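Methionine gamma-lyase (Trichomonas vaginalis, PDB 1PFF) belongs to the Cys/Met metabolism family of pyridoxal phosphate-dependent enzymes, which share the aminotransferase-like fold. Local coordinates at residues N206-K209 with V210-L214; N315-D318 with I319-L323. All coordinates share one frame; numbering follows the deposited sequence.

Interaction 1: N206-K209 with V210-L214. With EDO (1,2-ethanediol), chain I.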
ATOM      1  N   ASN A 206     -26.267  -5.739  18.601  1.00 13.30           N
ATOM      2  CA  ASN A 206     -27.267  -5.698  17.551  1.00 12.93           C
ATOM      3  C   ASN A 206     -27.831  -7.094  17.339  1.00 12.40           C
ATOM      4  O   ASN A 206     -29.031  -7.259  17.204  1.00 12.01           O
ATOM      5  CB  ASN A 206     -26.665  -5.194  16.234  1.00 13.32           C
ATOM      6  CG  ASN A 206     -26.417  -3.683  16.225  1.00 13.76           C
ATOM      7  OD1 ASN A 206     -26.765  -2.969  17.169  1.00 14.54           O
ATOM      8  ND2 ASN A 206     -25.803  -3.195  15.145  1.00 14.84           N
ATOM      9  N   ALA A 207     -26.955  -8.098  17.320  1.00 11.78           N
ATOM     10  CA  ALA A 207     -27.389  -9.455  16.990  1.00 12.06           C
ATOM     11  C   ALA A 207     -28.382 -10.032  18.005  1.00 11.81           C
ATOM     12  O   ALA A 207     -29.355 -10.668  17.607  1.00 11.77           O
ATOM     13  CB  ALA A 207     -26.178 -10.390  16.794  1.00 11.85           C
ATOM     14  N   GLN A 208     -28.152  -9.804  19.302  1.00 12.54           N
ATOM     15  CA  GLN A 208     -29.124 -10.226  20.333  1.00 12.80           C
ATOM     16  C   GLN A 208     -30.510  -9.658  19.997  1.00 13.10           C
ATOM     17  O   GLN A 208     -31.517 -10.374  20.027  1.00 12.64           O
ATOM     18  CB  GLN A 208     -28.681  -9.793  21.746  1.00 13.35           C
ATOM     19  CG  GLN A 208     -29.582 -10.327  22.884  1.00 13.95           C
ATOM     20  CD  GLN A 208     -29.541 -11.856  23.013  1.00 15.87           C
ATOM     21  OE1 GLN A 208     -28.471 -12.449  22.950  1.00 16.41           O
ATOM     22  NE2 GLN A 208     -30.702 -12.481  23.211  1.00 15.90           N
ATOM     23  N   LYS A 209     -30.543  -8.373  19.648  1.00 13.55           N
ATOM     24  CA  LYS A 209     -31.796  -7.686  19.328  1.00 14.49           C
ATOM     25  C   LYS A 209     -32.451  -8.226  18.061  1.00 14.06           C
ATOM     26  O   LYS A 209     -33.659  -8.471  18.049  1.00 14.03           O
ATOM     27  CB  LYS A 209     -31.576  -6.173  19.209  1.00 15.11           C
ATOM     28  CG  LYS A 209     -31.129  -5.506  20.508  1.00 18.61           C
ATOM     29  CD  LYS A 209     -32.297  -5.308  21.464  1.00 23.76           C
ATOM     30  CE  LYS A 209     -32.217  -3.953  22.155  1.00 25.92           C
ATOM     31  NZ  LYS A 209     -33.495  -3.194  21.984  1.00 28.83           N
ATOM     32  N   VAL A 210     -31.646  -8.414  17.009  1.00 13.66           N
ATOM     33  CA  VAL A 210     -32.116  -8.995  15.752  1.00 13.42           C
ATOM     34  C   VAL A 210     -32.654 -10.420  15.990  1.00 13.62           C
ATOM     35  O   VAL A 210     -33.737 -10.777  15.518  1.00 13.03           O
ATOM     36  CB  VAL A 210     -31.013  -8.962  14.667  1.00 13.63           C
ATOM     37  CG1 VAL A 210     -31.439  -9.711  13.404  1.00 14.08           C
ATOM     38  CG2 VAL A 210     -30.642  -7.514  14.310  1.00 13.74           C
ATOM     39  N   ALA A 211     -31.897 -11.222  16.734  1.00 13.70           N
ATOM     40  CA  ALA A 211     -32.299 -12.594  17.027  1.00 14.08           C
ATOM     41  C   ALA A 211     -33.668 -12.633  17.721  1.00 14.13           C
ATOM     42  O   ALA A 211     -34.528 -13.443  17.377  1.00 13.63           O
ATOM     43  CB  ALA A 211     -31.228 -13.307  17.863  1.00 13.61           C
ATOM     44  N   GLU A 212     -33.877 -11.740  18.682  1.00 14.80           N
ATOM     45  CA  GLU A 212     -35.154 -11.681  19.391  1.00 16.28           C
ATOM     46  C   GLU A 212     -36.298 -11.237  18.478  1.00 16.34           C
ATOM     47  O   GLU A 212     -37.412 -11.775  18.562  1.00 16.36           O
ATOM     48  CB  GLU A 212     -35.037 -10.795  20.636  1.00 16.45           C
ATOM     49  CG  GLU A 212     -34.173 -11.450  21.711  1.00 19.44           C
ATOM     50  CD  GLU A 212     -33.880 -10.546  22.893  1.00 23.59           C
ATOM     51  OE1 GLU A 212     -33.332 -11.053  23.900  1.00 25.33           O
ATOM     52  OE2 GLU A 212     -34.185  -9.339  22.818  1.00 25.24           O
ATOM     53  N   PHE A 213     -36.017 -10.287  17.587  1.00 16.66           N
ATOM     54  CA  PHE A 213     -37.014  -9.842  16.609  1.00 16.79           C
ATOM     55  C   PHE A 213     -37.411 -11.019  15.705  1.00 17.30           C
ATOM     56  O   PHE A 213     -38.602 -11.246  15.453  1.00 17.16           O
ATOM     57  CB  PHE A 213     -36.495  -8.655  15.771  1.00 17.21           C
ATOM     58  CG  PHE A 213     -37.047  -8.619  14.370  1.00 17.14           C
ATOM     59  CD1 PHE A 213     -38.338  -8.156  14.131  1.00 18.73           C
ATOM     60  CD2 PHE A 213     -36.289  -9.081  13.297  1.00 18.95           C
ATOM     61  CE1 PHE A 213     -38.873  -8.146  12.835  1.00 18.92           C
ATOM     62  CE2 PHE A 213     -36.810  -9.076  12.002  1.00 20.62           C
ATOM     63  CZ  PHE A 213     -38.110  -8.605  11.772  1.00 19.38           C
ATOM     64  N   LEU A 214     -36.412 -11.767  15.234  1.00 16.96           N
ATOM     65  CA  LEU A 214     -36.647 -12.879  14.310  1.00 16.93           C
ATOM     66  C   LEU A 214     -37.405 -14.007  15.002  1.00 17.69           C
ATOM     67  O   LEU A 214     -38.295 -14.627  14.402  1.00 17.61           O
ATOM     68  CB  LEU A 214     -35.331 -13.406  13.741  1.00 16.67           C
ATOM     69  CG  LEU A 214     -34.507 -12.511  12.804  1.00 15.59           C
ATOM     70  CD1 LEU A 214     -33.086 -13.066  12.683  1.00 15.01           C
ATOM     71  CD2 LEU A 214     -35.164 -12.396  11.440  1.00 15.78           C
TER
HETATM   72  C1  EDO I1007     -41.153 -16.902  15.055  1.00 50.14           C
HETATM   73  O1  EDO I1007     -42.376 -17.550  14.749  1.00 48.87           O
HETATM   74  C2  EDO I1007     -40.037 -17.935  15.010  1.00 50.52           C
HETATM   75  O2  EDO I1007     -38.757 -17.328  15.015  1.00 49.92           O
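Gln208 reaches one turn along the helix to Glu212 and gives its NE2 to the carboxylate, with NE2 and OE1 of that pair 3.1 Å apart. The bond is nearly straight at the hydrogen (164°) and lies close to the plane of the glutamine amide, yet it meets OE1 from above the carboxylate, the two flat groups being turned 75° apart. Gln208 can do this because its chain bends at chi2 (65°), which swings the amide round toward the next turn, whereas Glu212 stays extended beyond CG. The CG of Glu212 also rests against the backbone, 3.3 Å from Gln208 O. That same oxygen accepts from Glu212 N at 3.0 Å, joining the two residues by backbone as well as side chain, one rung of the helical i to i+4 ladder. O2 of a 1,2-ethanediol, probably from the crystallisation liquor, lies 2.8 Å from Leu214 O. Farther out, Val210, Ala211 and Leu214 pack on Ile248 of strand 247-251, while the amide of Asn206 turns away to bond Gly312 O. Gln208 NE2 is shared between Glu212 and a weak bond to Gly227 O, linking the two only loosely, and this uncharged donor probably steadies Glu212 without neutralising it.

Interaction 2: N315-D318 with I319-L323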
ATOM      1  N   ASN A 315     -27.167   1.021  12.623  1.00 18.30           N
ATOM      2  CA  ASN A 315     -28.266   1.223  13.569  1.00 18.52           C
ATOM      3  C   ASN A 315     -29.157  -0.012  13.550  1.00 17.88           C
ATOM      4  O   ASN A 315     -29.630  -0.414  12.489  1.00 17.46           O
ATOM      5  CB  ASN A 315     -29.090   2.456  13.192  1.00 18.97           C
ATOM      6  CG  ASN A 315     -30.133   2.826  14.249  1.00 21.35           C
ATOM      7  OD1 ASN A 315     -30.835   1.972  14.800  1.00 22.38           O
ATOM      8  ND2 ASN A 315     -30.247   4.117  14.518  1.00 25.56           N
ATOM      9  N   VAL A 316     -29.376  -0.616  14.716  1.00 17.73           N
ATOM     10  CA  VAL A 316     -30.112  -1.886  14.793  1.00 17.75           C
ATOM     11  C   VAL A 316     -31.535  -1.781  14.237  1.00 17.42           C
ATOM     12  O   VAL A 316     -32.041  -2.724  13.638  1.00 17.41           O
ATOM     13  CB  VAL A 316     -30.102  -2.496  16.237  1.00 17.71           C
ATOM     14  CG1 VAL A 316     -30.924  -1.653  17.221  1.00 18.30           C
ATOM     15  CG2 VAL A 316     -30.568  -3.948  16.212  1.00 18.48           C
ATOM     16  N   GLN A 317     -32.160  -0.625  14.427  1.00 17.66           N
ATOM     17  CA  GLN A 317     -33.522  -0.402  13.950  1.00 18.14           C
ATOM     18  C   GLN A 317     -33.593  -0.469  12.423  1.00 17.66           C
ATOM     19  O   GLN A 317     -34.545  -1.010  11.885  1.00 17.68           O
ATOM     20  CB  GLN A 317     -34.075   0.927  14.472  1.00 18.43           C
ATOM     21  CG  GLN A 317     -35.610   1.015  14.512  1.00 21.66           C
ATOM     22  CD  GLN A 317     -36.274  -0.260  15.009  1.00 24.98           C
ATOM     23  OE1 GLN A 317     -36.057  -0.671  16.149  1.00 27.78           O
ATOM     24  NE2 GLN A 317     -37.068  -0.901  14.147  1.00 25.94           N
ATOM     25  N   ASP A 318     -32.581   0.074  11.740  1.00 17.44           N
ATOM     26  CA  ASP A 318     -32.487  -0.012  10.279  1.00 17.39           C
ATOM     27  C   ASP A 318     -32.378  -1.452   9.797  1.00 17.16           C
ATOM     28  O   ASP A 318     -32.966  -1.820   8.775  1.00 17.78           O
ATOM     29  CB  ASP A 318     -31.274   0.749   9.765  1.00 17.29           C
ATOM     30  CG  ASP A 318     -31.383   2.239   9.966  1.00 18.22           C
ATOM     31  OD1 ASP A 318     -32.516   2.763  10.095  1.00 18.96           O
ATOM     32  OD2 ASP A 318     -30.367   2.960   9.993  1.00 18.27           O
ATOM     33  N   ILE A 319     -31.614  -2.259  10.529  1.00 16.68           N
ATOM     34  CA  ILE A 319     -31.459  -3.667  10.196  1.00 16.03           C
ATOM     35  C   ILE A 319     -32.800  -4.365  10.376  1.00 16.00           C
ATOM     36  O   ILE A 319     -33.245  -5.076   9.482  1.00 15.39           O
ATOM     37  CB  ILE A 319     -30.366  -4.337  11.072  1.00 15.96           C
ATOM     38  CG1 ILE A 319     -29.013  -3.623  10.903  1.00 14.85           C
ATOM     39  CG2 ILE A 319     -30.258  -5.829  10.751  1.00 15.93           C
ATOM     40  CD1 ILE A 319     -27.915  -4.131  11.867  1.00 13.13           C
ATOM     41  N   ILE A 320     -33.440  -4.143  11.526  1.00 16.21           N
ATOM     42  CA  ILE A 320     -34.738  -4.757  11.811  1.00 17.02           C
ATOM     43  C   ILE A 320     -35.788  -4.313  10.782  1.00 17.43           C
ATOM     44  O   ILE A 320     -36.541  -5.140  10.269  1.00 17.70           O
ATOM     45  CB  ILE A 320     -35.184  -4.492  13.286  1.00 16.84           C
ATOM     46  CG1 ILE A 320     -34.276  -5.275  14.257  1.00 17.28           C
ATOM     47  CG2 ILE A 320     -36.638  -4.916  13.510  1.00 17.05           C
ATOM     48  CD1 ILE A 320     -34.417  -4.867  15.736  1.00 17.25           C
ATOM     49  N   ASP A 321     -35.810  -3.021  10.465  1.00 18.00           N
ATOM     50  CA  ASP A 321     -36.751  -2.486   9.468  1.00 18.59           C
ATOM     51  C   ASP A 321     -36.652  -3.218   8.127  1.00 18.69           C
ATOM     52  O   ASP A 321     -37.668  -3.590   7.542  1.00 18.84           O
ATOM     53  CB  ASP A 321     -36.539  -0.973   9.271  1.00 18.34           C
ATOM     54  CG  ASP A 321     -37.045  -0.153  10.445  1.00 19.34           C
ATOM     55  OD1 ASP A 321     -37.726  -0.726  11.326  1.00 19.85           O
ATOM     56  OD2 ASP A 321     -36.808   1.072  10.586  1.00 19.22           O
ATOM     57  N   ASP A 322     -35.424  -3.430   7.664  1.00 19.09           N
ATOM     58  CA  ASP A 322     -35.135  -4.110   6.398  1.00 19.43           C
ATOM     59  C   ASP A 322     -35.672  -5.540   6.390  1.00 19.64           C
ATOM     60  O   ASP A 322     -36.364  -5.956   5.453  1.00 18.95           O
ATOM     61  CB  ASP A 322     -33.621  -4.116   6.169  1.00 19.90           C
ATOM     62  CG  ASP A 322     -33.221  -4.544   4.764  1.00 21.00           C
ATOM     63  OD1 ASP A 322     -34.041  -4.467   3.833  1.00 22.68           O
ATOM     64  OD2 ASP A 322     -32.075  -4.964   4.497  1.00 23.10           O
ATOM     65  N   LEU A 323     -35.353  -6.287   7.445  1.00 19.59           N
ATOM     66  CA  LEU A 323     -35.742  -7.687   7.526  1.00 19.90           C
ATOM     67  C   LEU A 323     -37.251  -7.851   7.678  1.00 20.37           C
ATOM     68  O   LEU A 323     -37.838  -8.754   7.085  1.00 20.34           O
ATOM     69  CB  LEU A 323     -35.004  -8.384   8.673  1.00 19.23           C
ATOM     70  CG  LEU A 323     -33.490  -8.544   8.505  1.00 19.04           C
ATOM     71  CD1 LEU A 323     -32.869  -8.971   9.823  1.00 16.32           C
ATOM     72  CD2 LEU A 323     -33.130  -9.542   7.398  1.00 18.76           C
TER
HETATM   73  O   HOH W   1     -35.113   2.356   8.940  1.00 28.93           O
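Val316 and Ile320 stand side by side, one turn apart, on the face of the helix that meets Asn206, Lys209 and Phe213 of helix 183-216. CG2 of Val316 lies 4.0 Å from Ile320 CD1, and Ile320 CG1 comes within 3.4 Å of the carbonyl oxygen Val316 O, which also accepts the backbone bond from Ile320 N. Ile319 is buried against Val268 and Ser279. Asp322, facing the same loop as Ile319, sends its carboxylate away from the turn to accept from the backbone N of His266 and of Val268.

The other side is polar and open. Gln317, bent at chi2 (42°), brings NE2 to 2.9 Å from Asp321 OD1. This N-H bends to 152° and approaches OD1 from above the carboxylate, although the acceptor stays near the plane of the amide. A water spans Asp318 and Asp321, donating to Asp318 OD1 at 2.9 Å and to Asp321 OD2 at 2.7 Å. At the start of the helix Asn315 is the N-cap, its OD1 accepting from Gln317 N at 2.9 Å. Asp318, in the first turn, would probably be favoured by the helix N-terminus; Asp321, a turn later, less so. The Asp321 carboxylate also lies close to Gln317 O, OD1 at 3.2 Å, a pair of acceptors whose repulsion the Gln317 NE2 bond and the water probably offset, the water also easing that between the two acids.

In the fold
Interaction 1 comes first along the chain, near the end of the long helix 183-216, and interaction 2 opens the last helix, 316-328; their centres are about 10 Å apart. The two helices touch directly: the ring of Phe213 packs on Ile320, with CD1 of Phe213 3.7 Å from CG2 of Ile320, and on Leu323, while Asn206 and Lys209 rest against Val316. Helix 183-216 also packs on strand 247-251 of the five-stranded mixed sheet, and helix 316-328, alongside it, reaches Val268 and Ser279, next to other strands of that sheet. Both contacts thus belong to the smaller-sheet part of the PLP-dependent enzyme fold, where two glutamine-to-acid pairs sit on adjoining helices.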